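PDB 3SGH: SusD homolog from Bacteroides thetaiotaomicron, which probably binds glycans at the outer membrane of a gut bacterium, as a SusD-like lipoprotein that would help capture sugars for import. Local coordinates for residues Leu21-Met24 with Phe25-Tyr28; Tyr137-Glu140 with Gln141-Trp144; Tyr206-Thr209 with Lys210-Ala214; Lys303-Ile306 with Ala307-Lys310; Thr450-Gly453 with Gln454-Leu457. All coordinates share one frame; numbering follows the deposited sequence. Where two conformers were deposited one is given.

Contact 1: residues Leu21-Met24 with Phe25-Tyr28; sequences LSTM and FNVY
Both Leu21 and Phe25 carry CG beside the backbone N (chi1 -75° in each), which brings the Leu21 side chain obliquely over one face of the phenyl ring of Phe25 one helical turn on. Leu21 CB sits over the ring face, 4.2 Å from its centroid, a CH-pi contact, while the branch ending in CD1 reaches the far end of the ring, at 3.8 Å from Phe25 CZ. The carbonyl oxygen of Leu21 lies over the ring too, displaced toward its rim near CG. That same oxygen takes the backbone N-H of Phe25, the last four-residue helical bond here. Beyond it the spacing tightens to three residues: Asn26 N bonds to Thr23 O and Val27 N to Met24 O, the latter nearly straight at the hydrogen.

Asn26 turns back on the chain with its amide. ND2 donates to Thr23 O at 3.0 Å, with the acceptor close to the amide plane, and the backbone N of Asn26 reaches the same oxygen at 3.1 Å from the same face of the carbonyl. Helix 17-24 thus passes into the weakly bonded helix 26-29 with a polar side chain bridging the joint. Phe25 meets the ring of Phe176 edge-to-face, and Val27 packs on helix 75-84, where Leu80, Tyr83 and Ile84 receive it.

Leu21 O accepts the Phe25 N-H while merely lying against the ring face. Thr23 O fixes the rotation of the Asn26 amide, whose N-H adds a second bond to that oxygen where four-residue bonding gives way to three-residue bonding.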
# COMPACT_ATOMS: atom_id res chain seq x y z
N LEU A 21 21.95 -5.97 -2.25
CA LEU A 21 20.77 -5.42 -1.56
C LEU A 21 20.25 -4.21 -2.29
O LEU A 21 19.05 -3.99 -2.30
CB LEU A 21 21.11 -4.99 -0.13
CG LEU A 21 21.31 -5.99 0.97
CD1 LEU A 21 21.63 -5.15 2.21
CD2 LEU A 21 20.08 -6.88 1.18
N SER A 22 21.12 -3.42 -2.92
CA SER A 22 20.66 -2.15 -3.51
C SER A 22 19.56 -2.34 -4.53
O SER A 22 18.60 -1.55 -4.57
CB SER A 22 21.82 -1.36 -4.15
OG SER A 22 22.75 -1.02 -3.13
N THR A 23 19.65 -3.33 -5.40
CA THR A 23 18.59 -3.60 -6.36
C THR A 23 17.32 -4.05 -5.66
O THR A 23 16.23 -3.61 -6.00
CB THR A 23 18.94 -4.73 -7.32
OG1 THR A 23 20.35 -4.70 -7.58
CG2 THR A 23 18.13 -4.60 -8.59
N MSE A 24 17.50 -4.94 -4.69
CA MSE A 24 16.35 -5.52 -3.97
C MSE A 24 15.55 -4.41 -3.31
O MSE A 24 14.31 -4.46 -3.26
CB MSE A 24 16.78 -6.54 -2.90
CG MSE A 24 17.58 -7.71 -3.44
SE MSE A 24 18.08 -8.91 -2.04
CE MSE A 24 16.33 -9.59 -1.71
N PHE A 25 16.26 -3.39 -2.83
CA PHE A 25 15.63 -2.31 -2.10
C PHE A 25 14.61 -1.51 -2.92
O PHE A 25 13.81 -0.74 -2.34
CB PHE A 25 16.66 -1.30 -1.60
CG PHE A 25 17.50 -1.72 -0.41
CD1 PHE A 25 17.18 -2.76 0.46
CD2 PHE A 25 18.62 -0.97 -0.12
CE1 PHE A 25 17.98 -3.04 1.57
CE2 PHE A 25 19.43 -1.26 0.98
CZ PHE A 25 19.13 -2.28 1.79
N ASN A 26 14.65 -1.64 -4.25
CA ASN A 26 13.62 -0.96 -5.06
C ASN A 26 12.18 -1.41 -4.75
O ASN A 26 11.25 -0.69 -5.06
CB ASN A 26 13.92 -1.15 -6.53
CG ASN A 26 15.08 -0.27 -6.97
OD1 ASN A 26 14.90 0.94 -7.12
ND2 ASN A 26 16.28 -0.84 -7.07
N VAL A 27 11.99 -2.58 -4.12
CA VAL A 27 10.62 -2.95 -3.74
C VAL A 27 9.98 -2.05 -2.69
O VAL A 27 8.77 -2.04 -2.57
CB VAL A 27 10.47 -4.40 -3.29
CG1 VAL A 27 10.94 -5.37 -4.42
CG2 VAL A 27 11.16 -4.66 -1.93
N TYR A 28 10.76 -1.32 -1.90
CA TYR A 28 10.19 -0.57 -0.80
C TYR A 28 9.34 0.61 -1.26
O TYR A 28 8.27 0.84 -0.74
CB TYR A 28 11.29 -0.07 0.12
CG TYR A 28 11.92 -1.16 0.96
CD1 TYR A 28 11.16 -1.90 1.85
CD2 TYR A 28 13.28 -1.40 0.95
CE1 TYR A 28 11.70 -2.90 2.66
CE2 TYR A 28 13.83 -2.41 1.76
CZ TYR A 28 13.03 -3.16 2.62
OH TYR A 28 13.53 -4.16 3.44

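Contact 2: residues Tyr137-Glu140 with Gln141-Trp144; sequences YDNE and QTVW
Asn139 and Thr142 set their side chains at about a right angle to one another, and the meeting point is a single oxygen. Asn139 OD1 accepts from Thr142 N at 2.9 Å, nearly in line with its own C=O, and from Thr142 OG1 at 2.8 Å, which approaches from above the carboxamide plane. CG of Asn139 stands between the backbone N and the carbonyl carbon (chi1 69°), which swings OD1 over the first turn. Asp138 also crosses Thr142 at roughly a right angle, but through carbon: its CG meets Thr142 CG2 at 3.7 Å, and its CB lies obliquely against Val143 CB. The carboxylate itself is held by Thr126, through OD1.

This is an N-cap: Asn139 stands immediately before helix 140-162, OD1 accepts the N-H of Thr142 in the opening turn, and Asn139 O accepts that of Val143. Two waters continue the cap outward, each linking Asn139 ND2 to Gln141 OE1, one of the two being weakly bonded to ND2. Gln141 NE2 turns to Glu203.

Trp144 presents its indole edge to Glu140 O, with CD1 of the indole 3.1 Å away. A water in the ring plane takes the Trp144 NE1 hydrogen at 3.0 Å and donates to Glu140 OE1, an oxygen also bonded by the backbone N of Trp490.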
# COMPACT_ATOMS: atom_id res chain seq x y z
N TYR A 137 3.81 -23.38 -6.39
CA TYR A 137 3.20 -22.27 -5.67
C TYR A 137 2.91 -22.69 -4.23
O TYR A 137 2.51 -23.81 -3.99
CB TYR A 137 1.90 -21.80 -6.34
CG TYR A 137 2.11 -20.89 -7.56
CD1 TYR A 137 2.96 -21.26 -8.61
CD2 TYR A 137 1.47 -19.65 -7.65
CE1 TYR A 137 3.15 -20.43 -9.72
CE2 TYR A 137 1.66 -18.83 -8.76
CZ TYR A 137 2.50 -19.24 -9.80
OH TYR A 137 2.70 -18.44 -10.91
N ASP A 138 3.11 -21.77 -3.28
CA ASP A 138 2.53 -21.91 -1.93
C ASP A 138 1.07 -21.41 -1.96
O ASP A 138 0.75 -20.40 -2.62
CB ASP A 138 3.26 -21.02 -0.92
CG ASP A 138 4.70 -21.46 -0.64
OD1 ASP A 138 5.08 -22.58 -0.97
OD2 ASP A 138 5.45 -20.62 -0.09
N ASN A 139 0.17 -22.07 -1.24
CA ASN A 139 -1.13 -21.45 -1.05
C ASN A 139 -0.96 -20.26 -0.10
O ASN A 139 0.11 -20.05 0.46
CB ASN A 139 -2.20 -22.46 -0.62
CG ASN A 139 -1.99 -23.01 0.77
OD1 ASN A 139 -1.25 -22.48 1.57
ND2 ASN A 139 -2.66 -24.09 1.05
N GLU A 140 -1.99 -19.43 0.01
CA GLU A 140 -1.84 -18.19 0.72
C GLU A 140 -1.54 -18.43 2.21
O GLU A 140 -0.64 -17.81 2.75
CB GLU A 140 -3.05 -17.30 0.51
CG GLU A 140 -3.15 -16.79 -0.95
CD GLU A 140 -4.52 -16.21 -1.25
OE1 GLU A 140 -4.71 -15.04 -0.86
OE2 GLU A 140 -5.39 -16.91 -1.84
N GLN A 141 -2.22 -19.36 2.86
CA GLN A 141 -1.85 -19.64 4.25
C GLN A 141 -0.35 -19.94 4.37
O GLN A 141 0.33 -19.43 5.28
CB GLN A 141 -2.70 -20.76 4.88
CG GLN A 141 -2.32 -20.98 6.31
CD GLN A 141 -2.91 -22.25 6.85
OE1 GLN A 141 -2.80 -23.32 6.23
NE2 GLN A 141 -3.52 -22.17 8.01
N THR A 142 0.17 -20.74 3.46
CA THR A 142 1.54 -21.22 3.58
C THR A 142 2.52 -20.10 3.39
O THR A 142 3.47 -19.96 4.15
CB THR A 142 1.81 -22.37 2.55
OG1 THR A 142 1.00 -23.51 2.93
CG2 THR A 142 3.27 -22.77 2.54
N VAL A 143 2.28 -19.26 2.38
CA VAL A 143 3.22 -18.15 2.13
C VAL A 143 3.15 -17.10 3.24
O VAL A 143 4.17 -16.61 3.66
CB VAL A 143 3.11 -17.51 0.71
CG1 VAL A 143 1.77 -16.83 0.45
CG2 VAL A 143 4.26 -16.57 0.49
N TRP A 144 1.96 -16.76 3.73
CA TRP A 144 1.90 -15.80 4.83
C TRP A 144 2.66 -16.33 6.05
O TRP A 144 3.45 -15.61 6.65
CB TRP A 144 0.44 -15.45 5.14
CG TRP A 144 -0.11 -14.43 4.14
CD1 TRP A 144 -0.86 -14.70 3.04
CD2 TRP A 144 0.11 -13.01 4.13
NE1 TRP A 144 -1.16 -13.57 2.38
CE2 TRP A 144 -0.56 -12.50 2.99
CE3 TRP A 144 0.79 -12.13 4.96
CZ2 TRP A 144 -0.58 -11.14 2.68
CZ3 TRP A 144 0.80 -10.77 4.63
CH2 TRP A 144 0.14 -10.30 3.50
O HOH W 1 1.12 -24.64 -0.07
O HOH W 2 -3.95 -24.34 4.05
O HOH W 3 -1.80 -24.99 3.90
O HOH W 4 -2.84 -13.30 -0.12

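Contact 3: residues Tyr206-Thr209 with Lys210-Ala214; sequences YAQT and KAQEA
Residues 206-214 run as regular alpha-helix, with Lys210, Ala211, Gln212 and Glu213 each returning a backbone N-H to the oxygen four residues earlier. On one flank Lys210 lies obliquely against the phenol ring of Tyr206. Its CG comes over one ring face, the bend at chi2 brings Lys210 CE to 3.3 Å from Tyr206 OH, and the turn at chi4 directs NZ. Lys210 NZ lies 3.9 Å from Tyr206 CE1 and gives its N-H to a water that in turn donates to Tyr206 O; this water sits above the same ring, offset toward its rim. The Tyr206 ring also stacks with His145 of helix 140-162.

These are i to i+4 pairs within helix 204-217, in a protein built as an alpha-alpha superhelix. Ala211, which is buried, packs on Leu193 and Ala196 of helix 181-198.

Gln208 and Gln212 extend side by side in the same direction. With CG of Gln208 trans to its backbone N (chi1 179°) and CG of Gln212 anti to its carbonyl carbon (chi1 -70°), the two ends converge: Gln208 NE2 donates to Gln212 OE1 at 2.9 Å in an almost straight bond. The acceptor lies in the Gln208 amide plane; the two amide planes stand 84° apart, and the donor comes from above the Gln212 carbonyl plane. Gln212 OE1 takes a second N-H from Asn335 in the neighbouring loop. One residue on, Glu213 slants past Thr209, with Glu213 OE2 3.6 Å from Thr209 CG2, while OE1 forms a salt bridge to Lys192.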
# COMPACT_ATOMS: atom_id res chain seq x y z
N TYR A 206 -3.97 -16.57 15.32
CA TYR A 206 -2.57 -16.52 14.84
C TYR A 206 -2.14 -15.05 14.65
O TYR A 206 -1.04 -14.67 15.03
CB TYR A 206 -2.42 -17.30 13.54
CG TYR A 206 -1.05 -17.30 12.92
CD1 TYR A 206 -0.13 -18.31 13.20
CD2 TYR A 206 -0.68 -16.33 12.01
CE1 TYR A 206 1.13 -18.32 12.58
CE2 TYR A 206 0.54 -16.35 11.41
CZ TYR A 206 1.43 -17.31 11.68
OH TYR A 206 2.66 -17.26 11.04
N ALA A 207 -3.03 -14.25 14.08
CA ALA A 207 -2.77 -12.83 13.87
C ALA A 207 -2.51 -12.08 15.19
O ALA A 207 -1.60 -11.26 15.29
CB ALA A 207 -3.89 -12.17 13.11
N GLN A 208 -3.37 -12.29 16.17
CA GLN A 208 -3.19 -11.69 17.46
C GLN A 208 -1.82 -12.00 18.05
O GLN A 208 -1.14 -11.09 18.59
CB GLN A 208 -4.28 -12.12 18.46
CG GLN A 208 -4.09 -11.50 19.84
CD GLN A 208 -5.29 -11.72 20.79
OE1 GLN A 208 -6.25 -12.38 20.44
NE2 GLN A 208 -5.21 -11.15 22.00
N THR A 209 -1.43 -13.27 18.03
CA THR A 209 -0.13 -13.66 18.54
C THR A 209 1.01 -12.93 17.86
O THR A 209 1.89 -12.36 18.51
CB THR A 209 0.08 -15.16 18.41
OG1 THR A 209 -0.91 -15.82 19.19
CG2 THR A 209 1.47 -15.57 18.96
N LYS A 210 1.01 -12.91 16.54
CA LYS A 210 2.03 -12.16 15.83
C LYS A 210 2.02 -10.63 16.12
O LYS A 210 3.10 -10.00 16.28
CB LYS A 210 1.92 -12.37 14.32
CG LYS A 210 2.18 -13.80 13.88
CD LYS A 210 3.61 -14.21 14.10
CE LYS A 210 3.93 -15.59 13.61
NZ LYS A 210 3.94 -16.62 14.67
N ALA A 211 0.82 -10.06 16.19
CA ALA A 211 0.69 -8.61 16.43
C ALA A 211 1.25 -8.25 17.81
O ALA A 211 1.99 -7.26 17.97
CB ALA A 211 -0.75 -8.16 16.30
N GLN A 212 0.90 -9.05 18.80
CA GLN A 212 1.39 -8.83 20.17
C GLN A 212 2.92 -8.99 20.27
O GLN A 212 3.59 -8.17 20.93
CB GLN A 212 0.62 -9.68 21.19
CG GLN A 212 -0.79 -9.15 21.33
CD GLN A 212 -1.72 -9.88 22.25
OE1 GLN A 212 -2.87 -9.47 22.38
NE2 GLN A 212 -1.24 -10.91 22.93
N GLU A 213 3.47 -9.99 19.61
CA GLU A 213 4.93 -10.09 19.48
C GLU A 213 5.54 -8.85 18.88
O GLU A 213 6.58 -8.37 19.35
CB GLU A 213 5.33 -11.30 18.66
CG GLU A 213 5.11 -12.64 19.37
CD GLU A 213 5.24 -13.84 18.43
OE1 GLU A 213 5.58 -13.67 17.22
OE2 GLU A 213 4.98 -14.96 18.89
N ALA A 214 4.95 -8.38 17.77
CA ALA A 214 5.41 -7.18 17.09
C ALA A 214 5.43 -5.98 18.01
O ALA A 214 6.42 -5.25 18.05
CB ALA A 214 4.57 -6.88 15.87
O HOH W 5 0.97 -16.55 15.80

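Contact 4: residues Lys303-Ile306 with Ala307-Lys310; sequences KLFI and ATDK
Hydrogen bonding between Phe305 and Thr308 dominates this turn, and all of it converges on one carbonyl. Phe305 O accepts from Thr308 OG1 at 2.6 Å, with the donor in the carbonyl plane, and from Thr308 N at 2.8 Å, which comes from well above that plane. Two bonds to a single residue fix both its backbone and its hydroxyl rotation. OG1 occupies the position between the backbone N and the carbonyl carbon (chi1 67°), where it can reach back to Phe305 O; Thr308 CG2 stands beside the backbone N and touches Phe305 O at 3.5 Å. A further backbone bond, Ala307 N to Leu304 O at 3.0 Å, is bent at the hydrogen, its angle only 140°. These two successive three-residue backbone bonds, Ala307 N to Leu304 O and Thr308 N to Phe305 O, make overlapping beta turns.

The ring contact belongs to the same pair. Phe305 directs CG trans to its backbone N (chi1 -175°), which brings one face of its ring under the hydroxyl oxygen. Thr308 OG1, already donating to Phe305 O, rides over the centre of that face, 3.8 Å above the ring plane, and the two side chains cross at about a right angle.

Carbon contacts across the turn are slight: Ala307 CB lies 3.3 Å from Leu304 O.

The turn lies at the surface, in the loop that follows helix 267-270 and precedes strand 314-317 in the chain. Leu304 and Ile306 pack on Tyr240, Ala307 on Ser244, both in helix 239-245, while Phe305 pairs its backbone with Tyr270 and Ile306 O takes the amide of Asn238.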
# COMPACT_ATOMS: atom_id res chain seq x y z
N LYS A 303 -2.64 17.84 -8.65
CA LYS A 303 -1.53 16.94 -8.76
C LYS A 303 -1.11 16.43 -7.39
O LYS A 303 -1.46 17.01 -6.35
CB LYS A 303 -0.34 17.63 -9.41
CG LYS A 303 -0.63 18.23 -10.78
CD LYS A 303 0.56 18.94 -11.42
CE LYS A 303 0.72 20.36 -10.83
NZ LYS A 303 1.86 21.23 -11.40
N LEU A 304 -0.37 15.33 -7.39
CA LEU A 304 0.26 14.85 -6.17
C LEU A 304 1.40 15.84 -5.86
O LEU A 304 2.24 16.14 -6.73
CB LEU A 304 0.82 13.43 -6.39
CG LEU A 304 -0.13 12.38 -6.99
CD1 LEU A 304 0.63 11.07 -7.18
CD2 LEU A 304 -1.35 12.16 -6.10
N PHE A 305 1.45 16.29 -4.60
CA PHE A 305 2.47 17.22 -4.16
C PHE A 305 3.90 16.69 -4.43
O PHE A 305 4.80 17.43 -4.83
CB PHE A 305 2.32 17.56 -2.70
CG PHE A 305 3.29 18.62 -2.25
CD1 PHE A 305 4.53 18.27 -1.75
CD2 PHE A 305 2.99 19.97 -2.44
CE1 PHE A 305 5.48 19.26 -1.42
CE2 PHE A 305 3.89 20.95 -2.11
CZ PHE A 305 5.16 20.61 -1.58
N ILE A 306 4.11 15.41 -4.21
CA ILE A 306 5.46 14.80 -4.34
C ILE A 306 5.97 14.93 -5.77
O ILE A 306 7.17 15.00 -5.97
CB ILE A 306 5.46 13.31 -3.88
CG1 ILE A 306 6.90 12.80 -3.65
CG2 ILE A 306 4.67 12.45 -4.88
CD1 ILE A 306 6.91 11.39 -2.95
N ALA A 307 5.07 15.06 -6.76
CA ALA A 307 5.43 15.28 -8.17
C ALA A 307 5.98 16.69 -8.43
O ALA A 307 6.60 16.89 -9.51
CB ALA A 307 4.23 15.03 -9.13
N THR A 308 5.77 17.63 -7.50
CA THR A 308 6.09 19.04 -7.73
C THR A 308 7.56 19.38 -7.48
O THR A 308 8.02 20.48 -7.80
CB THR A 308 5.21 20.00 -6.88
OG1 THR A 308 5.53 19.83 -5.48
CG2 THR A 308 3.74 19.76 -7.19
N ASP A 309 8.28 18.44 -6.87
CA ASP A 309 9.70 18.62 -6.60
C ASP A 309 10.32 17.25 -6.75
O ASP A 309 10.21 16.42 -5.86
CB ASP A 309 9.88 19.11 -5.15
CG ASP A 309 11.33 19.26 -4.72
OD1 ASP A 309 12.28 18.91 -5.45
OD2 ASP A 309 11.50 19.75 -3.59
N LYS A 310 11.03 17.08 -7.86
CA LYS A 310 11.57 15.78 -8.20
C LYS A 310 12.59 15.24 -7.20
O LYS A 310 12.81 14.05 -7.19
CB LYS A 310 12.14 15.78 -9.63
CG LYS A 310 13.42 16.56 -9.80
CD LYS A 310 13.77 16.77 -11.27
CE LYS A 310 15.08 17.51 -11.39
NZ LYS A 310 15.54 17.46 -12.80

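Contact 5: residues Thr450-Gly453 with Gln454-Leu457; sequences TGRG and QRRL
The guanidinium groups of Arg452 and Arg455 lie one against the other, their planes 32° apart. Over one face of the Arg452 group sits Arg455 NE, offset toward the rim; over one face of the Arg455 group sits Arg452 NH2. Arg452 NH2 and Arg455 NH2, both donors, approach to 3.3 Å without bonding. At the edge of the Arg455 group, in its plane, is the backbone oxygen of Arg452. Arg455 NH1 donates to that oxygen of Arg452 at 2.8 Å, the hydrogen nearly in line at 158°.

Bends at chi2 and chi3 fold the Arg455 chain back over the loop, where its CD packs 3.4 Å from Gly453 O. Arg452 bends at chi3 instead (68°), which carries its guanidinium across that of Arg455. The two positive groups share Asp488, Arg455 through NE to OD1 and Arg452 through NH2 to OD2, so the carboxylate probably offsets the charge of the pair.

A water donates to both Arg452 O, at 3.0 Å, and Gln454 O, joining the backbone on the two sides of Gly453, whose phi is positive. Gln454 O also receives Trp426 NE1 of helix 424-432. The Gln454 amide reaches forward, NE2 to Arg456 O at 2.9 Å.

The arrangement is a pair of arginines gathered round a shared aspartate, set in the loop between helices 424-432 and 461-466, and tying that loop to Asp488 near the C-terminus.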
# COMPACT_ATOMS: atom_id res chain seq x y z
N THR A 450 -19.27 -2.94 -9.21
CA THR A 450 -18.79 -1.71 -8.58
C THR A 450 -18.97 -1.69 -7.04
O THR A 450 -18.30 -0.93 -6.36
CB THR A 450 -19.50 -0.50 -9.21
OG1 THR A 450 -20.91 -0.69 -9.07
CG2 THR A 450 -19.12 -0.36 -10.70
N GLY A 451 -19.84 -2.53 -6.49
CA GLY A 451 -19.96 -2.60 -5.04
C GLY A 451 -18.69 -3.03 -4.33
O GLY A 451 -18.37 -2.53 -3.26
N ARG A 452 -17.97 -3.99 -4.92
CA ARG A 452 -16.80 -4.58 -4.28
C ARG A 452 -15.50 -4.33 -5.03
O ARG A 452 -14.42 -4.51 -4.46
CB ARG A 452 -17.03 -6.09 -4.12
CG ARG A 452 -18.34 -6.36 -3.32
CD ARG A 452 -18.56 -7.78 -3.02
NE ARG A 452 -17.61 -8.33 -2.06
CZ ARG A 452 -16.72 -9.31 -2.32
NH1 ARG A 452 -16.60 -9.86 -3.51
NH2 ARG A 452 -15.96 -9.75 -1.34
N GLY A 453 -15.63 -3.97 -6.31
CA GLY A 453 -14.49 -3.65 -7.14
C GLY A 453 -13.69 -4.88 -7.57
O GLY A 453 -14.13 -6.04 -7.39
N GLN A 454 -12.50 -4.63 -8.10
CA GLN A 454 -11.54 -5.68 -8.44
C GLN A 454 -11.01 -6.26 -7.15
O GLN A 454 -10.75 -5.53 -6.22
CB GLN A 454 -10.40 -5.14 -9.32
CG GLN A 454 -9.40 -6.23 -9.70
CD GLN A 454 -8.65 -5.96 -10.99
OE1 GLN A 454 -9.05 -5.09 -11.80
NE2 GLN A 454 -7.57 -6.74 -11.23
N ARG A 455 -10.86 -7.57 -7.06
CA ARG A 455 -10.58 -8.24 -5.80
C ARG A 455 -9.11 -8.74 -5.72
O ARG A 455 -8.59 -8.95 -4.62
CB ARG A 455 -11.57 -9.34 -5.58
CG ARG A 455 -13.01 -8.90 -5.62
CD ARG A 455 -13.38 -7.77 -4.62
NE ARG A 455 -13.19 -8.18 -3.22
CZ ARG A 455 -13.39 -7.41 -2.15
NH1 ARG A 455 -13.74 -6.14 -2.27
NH2 ARG A 455 -13.23 -7.90 -0.92
N ARG A 456 -8.48 -8.90 -6.88
CA ARG A 456 -7.09 -9.37 -7.01
C ARG A 456 -6.57 -9.16 -8.43
O ARG A 456 -7.34 -8.95 -9.36
CB ARG A 456 -6.98 -10.86 -6.68
CG ARG A 456 -7.60 -11.81 -7.67
CD ARG A 456 -7.59 -13.24 -7.22
NE ARG A 456 -6.30 -13.87 -7.53
CZ ARG A 456 -6.01 -14.44 -8.69
NH1 ARG A 456 -6.88 -14.43 -9.70
NH2 ARG A 456 -4.81 -15.00 -8.87
N LEU A 457 -5.25 -9.24 -8.58
CA LEU A 457 -4.65 -9.40 -9.90
C LEU A 457 -4.57 -10.91 -10.20
O LEU A 457 -4.57 -11.72 -9.29
CB LEU A 457 -3.26 -8.76 -9.93
CG LEU A 457 -3.23 -7.26 -10.23
CD1 LEU A 457 -4.16 -6.44 -9.35
CD2 LEU A 457 -1.78 -6.75 -10.13
O HOH W 6 -11.80 -3.04 -4.55

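In the fold
All five contacts are local, strung in series along one chain, and none touches another. Contacts 2 and 3 come nearest, about 5 Å between their nearest atoms, and His145, next to contact 2 in helix 140-162, stacks on Tyr206 of contact 3. Contacts 2 and 5 approach to about 7 Å between nearest atoms and share neighbours: Tyr137 and Arg456 both meet Phe459, and both lie by Gln120. Contact 4 stands apart, its centre about 37 Å from those of contacts 2 and 3, on the opposite side of the chain's centre from both. Contacts 1 and 5 also flank that centre, their own centres about 29 Å apart.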